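PDB 5IB9: aminopeptidase from Aneurinibacillus sp. AM-1, which probably removes amino-terminal residues from peptides as a zinc-dependent metalloexopeptidase of the M28 family, with a protease-associated domain. Local coordinates for residues G226-V232 against I267-E273; L276-Y282 against R345-F351. Residue numbers count along the deposited sequence, not the author numbering.

Both contacts are buried in the M28 peptidase region, centres about 9 Å apart, and both reach the inhibitor BES (bestatin). Contact 1 joins parallel strands 222-228 and 263-269 and the loops that follow; backbone hydrogen bonds give way to zinc ligands where the strands end. In contact 2, helix 277-283 meets the loop and first turn of helix 348-352 through hydroxyls, a carboxylate and a water, with apolar side chains on the flanks. The two touch, for example where Glu272 CG is 3.3 Å from Asp347 OD2. Contact 1 supplies metal ligands; contact 2 supplies a leucine that meets the inhibitor's leucine-like side chain and an arginine that binds its carboxylate and lies over its phenyl ring.

Contact 1. Residues G226-V232 against I267-E273; sequences GSHHDSV and ITFGAEE. With ZN (zinc ion), chain C; ZN (zinc ion), chain B; BES (2-(3-amino-2-hydroxy-4-phenyl-butyrylamino)-4-methyl-pentanoic acid), chain H.
Two parallel strands of a beta-alpha-beta unit, 222-228 and 263-269 linked through helix 238-256, end side by side at the two-zinc site of an M28 peptidase. Gly226 pairs with Ile267, Ser227 with Thr268 and His228 with Phe269; the axes of these short segments approach to 4.4 Å at 29°. Ser227 N donates to Ile267 O (3.1 Å), Phe269 N to Ser227 O (2.7 Å) and His229 N to Phe269 O (2.9 Å). Gly226 has no CB, which would run into the Phe269 ring on the same face. His229, in the p rotamer, lays one ring face over Phe269 C.

Left-handed Ala271 turns the chain so that the successive amides of Glu272 and Glu273 meet the two oxygens of one carboxylate: Glu272 N to Asp230 OD1 3.0 Å, Glu273 N to Asp230 OD2 2.9 Å. His228, also p, projects from the sheet face shared with Phe269, leaning toward the strands' C-terminal ends; Glu272 CB makes a CH-pi contact 3.7 Å from its centroid. The imidazole offers a neutral nitrogen ligand: His228 NE2 binds one zinc (chain C) at 2.0 Å, shared with Asp240, Asp301 and BES N2 and O2. Glu273, the most covered residue, with chi1 and chi2 both m, chelates the other zinc (chain B) through OE2 at 2.1 Å and OE1 at 2.6 Å, alongside Asp240, His371 and BES O2 and O3. BES O2 bridges both ions at 2.1 Å. Water 1 accepts from Val232 N (3.0 Å) while donating to Glu273 OE2 (2.9 Å).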
loop_
_atom_site.group_PDB
_atom_site.type_symbol
_atom_site.label_atom_id
_atom_site.label_comp_id
_atom_site.label_asym_id
_atom_site.label_seq_id
_atom_site.Cartn_x
_atom_site.Cartn_y
_atom_site.Cartn_z
ATOM N N GLY A 226 5.257 -20.180 -1.718
ATOM C CA GLY A 226 4.201 -19.483 -0.927
ATOM C C GLY A 226 2.913 -20.341 -0.771
ATOM O O GLY A 226 2.649 -21.276 -1.532
ATOM N N SER A 227 2.117 -19.878 0.180
ATOM C CA SER A 227 0.745 -20.384 0.459
ATOM C C SER A 227 0.110 -19.301 1.256
ATOM O O SER A 227 0.752 -18.314 1.634
ATOM C CB SER A 227 0.772 -21.744 1.225
ATOM O OG SER A 227 1.634 -21.565 2.382
ATOM N N HIS A 228 -1.186 -19.423 1.541
ATOM C CA HIS A 228 -1.874 -18.451 2.430
ATOM C C HIS A 228 -2.471 -19.136 3.650
ATOM O O HIS A 228 -2.928 -20.294 3.563
ATOM C CB HIS A 228 -2.979 -17.611 1.669
ATOM C CG HIS A 228 -4.187 -18.402 1.178
ATOM N ND1 HIS A 228 -5.367 -18.477 1.934
ATOM C CD2 HIS A 228 -4.427 -18.945 -0.017
ATOM C CE1 HIS A 228 -6.264 -19.162 1.180
ATOM N NE2 HIS A 228 -5.708 -19.469 0.024
ATOM N N HIS A 229 -2.402 -18.418 4.761
ATOM C CA HIS A 229 -2.841 -19.016 6.043
ATOM C C HIS A 229 -4.194 -18.612 6.570
ATOM O O HIS A 229 -4.570 -19.143 7.577
ATOM C CB HIS A 229 -1.740 -18.828 7.139
ATOM C CG HIS A 229 -1.262 -17.409 7.301
ATOM N ND1 HIS A 229 -1.988 -16.275 7.577
ATOM C CD2 HIS A 229 0.028 -17.014 7.146
ATOM C CE1 HIS A 229 -1.153 -15.207 7.594
ATOM N NE2 HIS A 229 0.075 -15.681 7.368
ATOM N N ASP A 230 -4.881 -17.773 5.809
ATOM C CA ASP A 230 -6.280 -17.426 6.185
ATOM C C ASP A 230 -7.264 -18.286 5.385
ATOM O O ASP A 230 -6.922 -18.889 4.347
ATOM C CB ASP A 230 -6.563 -15.967 5.872
ATOM C CG ASP A 230 -6.490 -15.594 4.406
ATOM O OD1 ASP A 230 -5.529 -15.990 3.662
ATOM O OD2 ASP A 230 -7.420 -14.896 3.946
ATOM N N SER A 231 -8.483 -18.325 5.982
ATOM C CA SER A 231 -9.576 -19.016 5.242
ATOM C C SER A 231 -10.804 -18.140 5.275
ATOM O O SER A 231 -10.813 -17.116 5.915
ATOM C CB SER A 231 -9.876 -20.407 5.845
ATOM O OG SER A 231 -10.466 -20.245 7.132
ATOM N N VAL A 232 -11.788 -18.488 4.437
ATOM C CA VAL A 232 -13.044 -17.653 4.475
ATOM C C VAL A 232 -13.895 -17.941 5.721
ATOM O O VAL A 232 -13.733 -18.975 6.385
ATOM C CB VAL A 232 -13.886 -17.913 3.204
ATOM C CG1 VAL A 232 -13.063 -17.475 1.949
ATOM C CG2 VAL A 232 -14.423 -19.347 3.088
ATOM N N ILE A 267 7.025 -18.684 2.435
ATOM C CA ILE A 267 6.208 -17.606 2.939
ATOM C C ILE A 267 4.749 -18.087 3.084
ATOM O O ILE A 267 4.208 -18.749 2.162
ATOM C CB ILE A 267 6.227 -16.342 1.982
ATOM C CG1 ILE A 267 7.655 -15.956 1.696
ATOM C CG2 ILE A 267 5.385 -15.228 2.637
ATOM C CD1 ILE A 267 7.702 -14.728 0.766
ATOM N N THR A 268 4.151 -17.726 4.239
ATOM C CA THR A 268 2.695 -17.876 4.279
ATOM C C THR A 268 2.084 -16.511 4.343
ATOM O O THR A 268 2.461 -15.652 5.130
ATOM C CB THR A 268 2.230 -18.817 5.474
ATOM O OG1 THR A 268 2.531 -18.227 6.750
ATOM C CG2 THR A 268 2.935 -20.125 5.274
ATOM N N PHE A 269 1.118 -16.269 3.434
ATOM C CA PHE A 269 0.548 -14.916 3.297
ATOM C C PHE A 269 -0.746 -14.762 4.052
ATOM O O PHE A 269 -1.545 -15.700 4.073
ATOM C CB PHE A 269 0.282 -14.643 1.845
ATOM C CG PHE A 269 1.452 -14.708 0.921
ATOM C CD1 PHE A 269 2.456 -13.702 0.965
ATOM C CD2 PHE A 269 1.613 -15.715 -0.000
ATOM C CE1 PHE A 269 3.568 -13.745 0.109
ATOM C CE2 PHE A 269 2.714 -15.766 -0.876
ATOM C CZ PHE A 269 3.665 -14.784 -0.804
ATOM N N GLY A 270 -0.962 -13.568 4.609
ATOM C CA GLY A 270 -2.268 -13.295 5.240
ATOM C C GLY A 270 -3.209 -12.653 4.250
ATOM O O GLY A 270 -2.837 -12.164 3.196
ATOM N N ALA A 271 -4.495 -12.680 4.631
ATOM C CA ALA A 271 -5.545 -11.887 3.917
ATOM C C ALA A 271 -5.582 -12.190 2.491
ATOM O O ALA A 271 -5.868 -11.355 1.666
ATOM C CB ALA A 271 -5.427 -10.348 4.253
ATOM N N GLU A 272 -5.303 -13.416 2.054
ATOM C CA GLU A 272 -5.445 -13.843 0.666
ATOM C C GLU A 272 -6.919 -13.737 0.215
ATOM O O GLU A 272 -7.176 -13.275 -0.911
ATOM C CB GLU A 272 -4.844 -15.246 0.417
ATOM C CG GLU A 272 -4.790 -15.633 -1.068
ATOM C CD GLU A 272 -6.067 -16.371 -1.534
ATOM O OE1 GLU A 272 -6.972 -16.682 -0.718
ATOM O OE2 GLU A 272 -6.058 -16.567 -2.769
ATOM N N GLU A 273 -7.788 -14.142 1.128
ATOM C CA GLU A 273 -9.212 -14.283 0.697
ATOM C C GLU A 273 -9.852 -12.910 0.573
ATOM O O GLU A 273 -10.930 -12.818 -0.077
ATOM C CB GLU A 273 -9.908 -15.105 1.738
ATOM C CG GLU A 273 -9.468 -16.607 1.923
ATOM C CD GLU A 273 -9.799 -17.521 0.727
ATOM O OE1 GLU A 273 -10.275 -16.980 -0.322
ATOM O OE2 GLU A 273 -9.505 -18.796 0.883
HETATM ZN ZN ZN C . -6.760 -20.477 -1.387
HETATM ZN ZN ZN B . -10.121 -19.452 -1.023
HETATM N N2 BES H . -7.781 -21.029 -3.678
HETATM C C1 BES H . -8.659 -19.937 -4.098
HETATM C C6 BES H . -8.463 -19.717 -5.596
HETATM C C7 BES H . -8.979 -20.780 -6.560
HETATM C C8 BES H . -10.196 -21.477 -6.359
HETATM C C12 BES H . -8.213 -21.039 -7.718
HETATM C C9 BES H . -10.624 -22.419 -7.318
HETATM C C11 BES H . -8.643 -21.995 -8.681
HETATM C C10 BES H . -9.847 -22.682 -8.465
HETATM C C2 BES H . -8.337 -18.669 -3.298
HETATM O O2 BES H . -8.262 -19.189 -1.972
HETATM C C3 BES H . -9.531 -17.789 -3.448
HETATM O O3 BES H . -10.587 -18.170 -2.956
HETATM N N1 BES H . -9.399 -16.725 -4.162
HETATM C C4 BES H . -10.570 -15.876 -4.403
HETATM C C13 BES H . -10.015 -14.749 -5.256
HETATM C C14 BES H . -8.957 -13.887 -4.558
HETATM C C15 BES H . -8.665 -12.772 -5.554
HETATM C C16 BES H . -9.359 -13.360 -3.180
HETATM C C5 BES H . -11.629 -16.535 -5.278
HETATM O O1 BES H . -12.799 -16.052 -5.283
HETATM O O4 BES H . -11.377 -17.519 -5.997
HETATM O O HOH W 1 -10.814 -20.689 2.626
#

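Contact 2. Residues L276-Y282 against R345-F351. With BES (2-(3-amino-2-hydroxy-4-phenyl-butyrylamino)-4-methyl-pentanoic acid), chain H.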
loop_
_atom_site.group_PDB
_atom_site.type_symbol
_atom_site.label_atom_id
_atom_site.label_comp_id
_atom_site.label_asym_id
_atom_site.label_seq_id
_atom_site.Cartn_x
_atom_site.Cartn_y
_atom_site.Cartn_z
ATOM N N LEU A 276 -5.849 -10.914 -1.969
ATOM C CA LEU A 276 -4.380 -11.081 -2.088
ATOM C C LEU A 276 -3.652 -10.051 -1.275
ATOM O O LEU A 276 -2.601 -9.599 -1.744
ATOM C CB LEU A 276 -3.905 -11.147 -3.581
ATOM C CG LEU A 276 -4.813 -11.981 -4.492
ATOM C CD1 LEU A 276 -4.157 -11.909 -5.880
ATOM C CD2 LEU A 276 -5.017 -13.403 -4.052
ATOM N N ILE A 277 -4.213 -9.506 -0.188
ATOM C CA ILE A 277 -3.612 -8.345 0.492
ATOM C C ILE A 277 -2.216 -8.668 0.963
ATOM O O ILE A 277 -1.270 -7.860 0.771
ATOM C CB ILE A 277 -4.526 -7.796 1.582
ATOM C CG1 ILE A 277 -5.855 -7.477 0.837
ATOM C CG2 ILE A 277 -3.882 -6.438 2.043
ATOM C CD1 ILE A 277 -6.874 -6.899 1.809
ATOM N N GLY A 278 -2.064 -9.787 1.603
ATOM C CA GLY A 278 -0.702 -10.050 2.184
ATOM C C GLY A 278 0.309 -10.268 1.136
ATOM O O GLY A 278 1.432 -9.689 1.286
ATOM N N SER A 279 0.066 -10.992 0.033
ATOM C CA SER A 279 1.112 -11.053 -0.978
ATOM C C SER A 279 1.379 -9.778 -1.714
ATOM O O SER A 279 2.504 -9.507 -2.110
ATOM C CB SER A 279 0.853 -12.174 -1.961
ATOM O OG SER A 279 -0.441 -12.041 -2.582
ATOM N N LYS A 280 0.356 -8.935 -1.890
ATOM C CA LYS A 280 0.612 -7.581 -2.460
ATOM C C LYS A 280 1.526 -6.819 -1.497
ATOM O O LYS A 280 2.450 -6.115 -1.991
ATOM C CB LYS A 280 -0.732 -6.819 -2.537
ATOM C CG LYS A 280 -1.513 -7.259 -3.794
ATOM C CD LYS A 280 -2.930 -6.576 -3.761
ATOM C CE LYS A 280 -3.750 -7.094 -4.976
ATOM N NZ LYS A 280 -5.176 -6.537 -4.922
ATOM N N LYS A 281 1.300 -6.901 -0.181
ATOM C CA LYS A 281 2.168 -6.190 0.774
ATOM C C LYS A 281 3.513 -6.818 0.762
ATOM O O LYS A 281 4.486 -6.076 0.919
ATOM C CB LYS A 281 1.568 -6.174 2.191
ATOM C CG LYS A 281 0.237 -5.431 2.282
ATOM C CD LYS A 281 0.413 -3.903 2.314
ATOM C CE LYS A 281 -1.042 -3.328 2.483
ATOM N NZ LYS A 281 -1.013 -1.849 2.275
ATOM N N TYR A 282 3.673 -8.116 0.600
ATOM C CA TYR A 282 5.038 -8.664 0.592
ATOM C C TYR A 282 5.790 -8.279 -0.719
ATOM O O TYR A 282 6.928 -7.855 -0.688
ATOM C CB TYR A 282 5.015 -10.181 0.767
ATOM C CG TYR A 282 6.447 -10.712 0.760
ATOM C CD1 TYR A 282 7.261 -10.582 1.921
ATOM C CD2 TYR A 282 6.987 -11.279 -0.380
ATOM C CE1 TYR A 282 8.569 -10.922 1.865
ATOM C CE2 TYR A 282 8.294 -11.615 -0.473
ATOM C CZ TYR A 282 9.036 -11.451 0.693
ATOM O OH TYR A 282 10.425 -11.798 0.662
ATOM N N ARG A 345 -6.397 -15.644 -9.142
ATOM C CA ARG A 345 -7.202 -15.931 -7.952
ATOM C C ARG A 345 -6.377 -16.454 -6.776
ATOM O O ARG A 345 -6.934 -17.138 -5.871
ATOM C CB ARG A 345 -8.369 -16.947 -8.196
ATOM C CG ARG A 345 -9.337 -16.539 -9.325
ATOM C CD ARG A 345 -10.275 -17.758 -9.746
ATOM N NE ARG A 345 -11.119 -18.220 -8.644
ATOM C CZ ARG A 345 -11.985 -19.226 -8.719
ATOM N NH1 ARG A 345 -12.171 -19.865 -9.873
ATOM N NH2 ARG A 345 -12.686 -19.578 -7.648
ATOM N N SER A 346 -5.036 -16.261 -6.827
ATOM C CA SER A 346 -4.190 -16.694 -5.627
ATOM C C SER A 346 -2.936 -15.826 -5.689
ATOM O O SER A 346 -2.783 -14.993 -6.546
ATOM C CB SER A 346 -3.907 -18.198 -5.636
ATOM O OG SER A 346 -3.456 -18.605 -4.351
ATOM N N ASP A 347 -2.083 -16.017 -4.703
ATOM C CA ASP A 347 -0.942 -15.099 -4.463
ATOM C C ASP A 347 0.114 -15.078 -5.570
ATOM O O ASP A 347 0.845 -14.076 -5.622
ATOM C CB ASP A 347 -0.277 -15.448 -3.119
ATOM C CG ASP A 347 -1.254 -15.273 -1.944
ATOM O OD1 ASP A 347 -1.764 -14.147 -1.763
ATOM O OD2 ASP A 347 -1.524 -16.320 -1.278
ATOM N N HIS A 348 0.094 -16.033 -6.503
ATOM C CA HIS A 348 1.032 -15.932 -7.643
ATOM C C HIS A 348 0.765 -14.674 -8.451
ATOM O O HIS A 348 1.695 -14.148 -9.067
ATOM C CB HIS A 348 1.013 -17.169 -8.517
ATOM C CG HIS A 348 -0.343 -17.467 -9.086
ATOM N ND1 HIS A 348 -1.498 -17.606 -8.316
ATOM C CD2 HIS A 348 -0.678 -17.702 -10.371
ATOM C CE1 HIS A 348 -2.517 -17.863 -9.160
ATOM N NE2 HIS A 348 -2.027 -17.955 -10.402
ATOM N N GLU A 349 -0.470 -14.167 -8.451
ATOM C CA GLU A 349 -0.789 -12.914 -9.188
ATOM C C GLU A 349 0.003 -11.730 -8.687
ATOM O O GLU A 349 0.263 -10.797 -9.451
ATOM C CB GLU A 349 -2.253 -12.645 -8.997
ATOM C CG GLU A 349 -2.819 -11.592 -10.005
ATOM C CD GLU A 349 -4.354 -11.640 -9.975
ATOM O OE1 GLU A 349 -5.005 -12.714 -10.153
ATOM O OE2 GLU A 349 -4.916 -10.602 -9.740
ATOM N N SER A 350 0.404 -11.753 -7.421
ATOM C CA SER A 350 1.201 -10.627 -6.889
ATOM C C SER A 350 2.619 -10.545 -7.365
ATOM O O SER A 350 3.217 -9.464 -7.390
ATOM C CB SER A 350 1.107 -10.717 -5.353
ATOM O OG SER A 350 -0.287 -10.651 -4.948
ATOM N N PHE A 351 3.108 -11.730 -7.712
ATOM C CA PHE A 351 4.512 -11.831 -8.212
ATOM C C PHE A 351 4.486 -11.717 -9.722
ATOM O O PHE A 351 5.403 -11.080 -10.257
ATOM C CB PHE A 351 5.164 -13.112 -7.645
ATOM C CG PHE A 351 5.195 -13.075 -6.167
ATOM C CD1 PHE A 351 6.183 -12.323 -5.509
ATOM C CD2 PHE A 351 4.137 -13.578 -5.396
ATOM C CE1 PHE A 351 6.148 -12.138 -4.102
ATOM C CE2 PHE A 351 4.113 -13.427 -4.002
ATOM C CZ PHE A 351 5.141 -12.694 -3.355
HETATM N N2 BES H . -7.781 -21.029 -3.678
HETATM C C1 BES H . -8.659 -19.937 -4.098
HETATM C C6 BES H . -8.463 -19.717 -5.596
HETATM C C7 BES H . -8.979 -20.780 -6.560
HETATM C C8 BES H . -10.196 -21.477 -6.359
HETATM C C12 BES H . -8.213 -21.039 -7.718
HETATM C C9 BES H . -10.624 -22.419 -7.318
HETATM C C11 BES H . -8.643 -21.995 -8.681
HETATM C C10 BES H . -9.847 -22.682 -8.465
HETATM C C2 BES H . -8.337 -18.669 -3.298
HETATM O O2 BES H . -8.262 -19.189 -1.972
HETATM C C3 BES H . -9.531 -17.789 -3.448
HETATM O O3 BES H . -10.587 -18.170 -2.956
HETATM N N1 BES H . -9.399 -16.725 -4.162
HETATM C C4 BES H . -10.570 -15.876 -4.403
HETATM C C13 BES H . -10.015 -14.749 -5.256
HETATM C C14 BES H . -8.957 -13.887 -4.558
HETATM C C15 BES H . -8.665 -12.772 -5.554
HETATM C C16 BES H . -9.359 -13.360 -3.180
HETATM C C5 BES H . -11.629 -16.535 -5.278
HETATM O O1 BES H . -12.799 -16.052 -5.283
HETATM O O4 BES H . -11.377 -17.519 -5.997
HETATM O O HOH W 2 -2.391 -12.531 0.314
#
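Ser279 OG gives its proton to Asp347 OD1 at 2.6 Å, the shortest polar link between helix 277-283 and the 345-351 segment. The short side chain of Ser279, in the p rotamer, makes this reach while the CA atoms of Ser279 and Asp347 are 5.7 Å apart. Ser350 OG lies 2.7 Å from Ser279 OG. Asp347 OD1 has a second donor in water 2, at 2.7 Å, and that water accepts from Ser279 N at 2.9 Å. The amide lies in the first helical turn, where no preceding turn offers a carbonyl. Leu276, at the N-cap, offers no side-chain cap; its O begins the helical ladder by accepting from Lys280 N (3.0 Å). Asp347 OD2 accepts a weak bond from Gln299.

In the alpha/beta fold of this zinc exopeptidase, the helix after strand 263-269 here packs on the loop after strand 340-342, at the edge of the inhibitor pocket. Leu276, the most covered residue, sets CD1 3.4 Å from Ser346 O and 3.7 Å from Glu349 CB, with CD2 4.0 Å from BES C15. Ser346 O accepts from Glu349 N (3.1 Å), while Ser346 OG is hydrogen-bonded to Asp301, a zinc ligand, and to Gln299. Arg345 O accepts from BES N1 (3.0 Å), and the BES carboxylate oxygen O4 receives Arg345 NE (2.8 Å) and NH2 (2.9 Å), a guanidinium suiting that negative end. At the far flank Tyr282 CD2 meets Phe351 CZ edge to edge at 3.8 Å, leaving Tyr282 OH to Arg265.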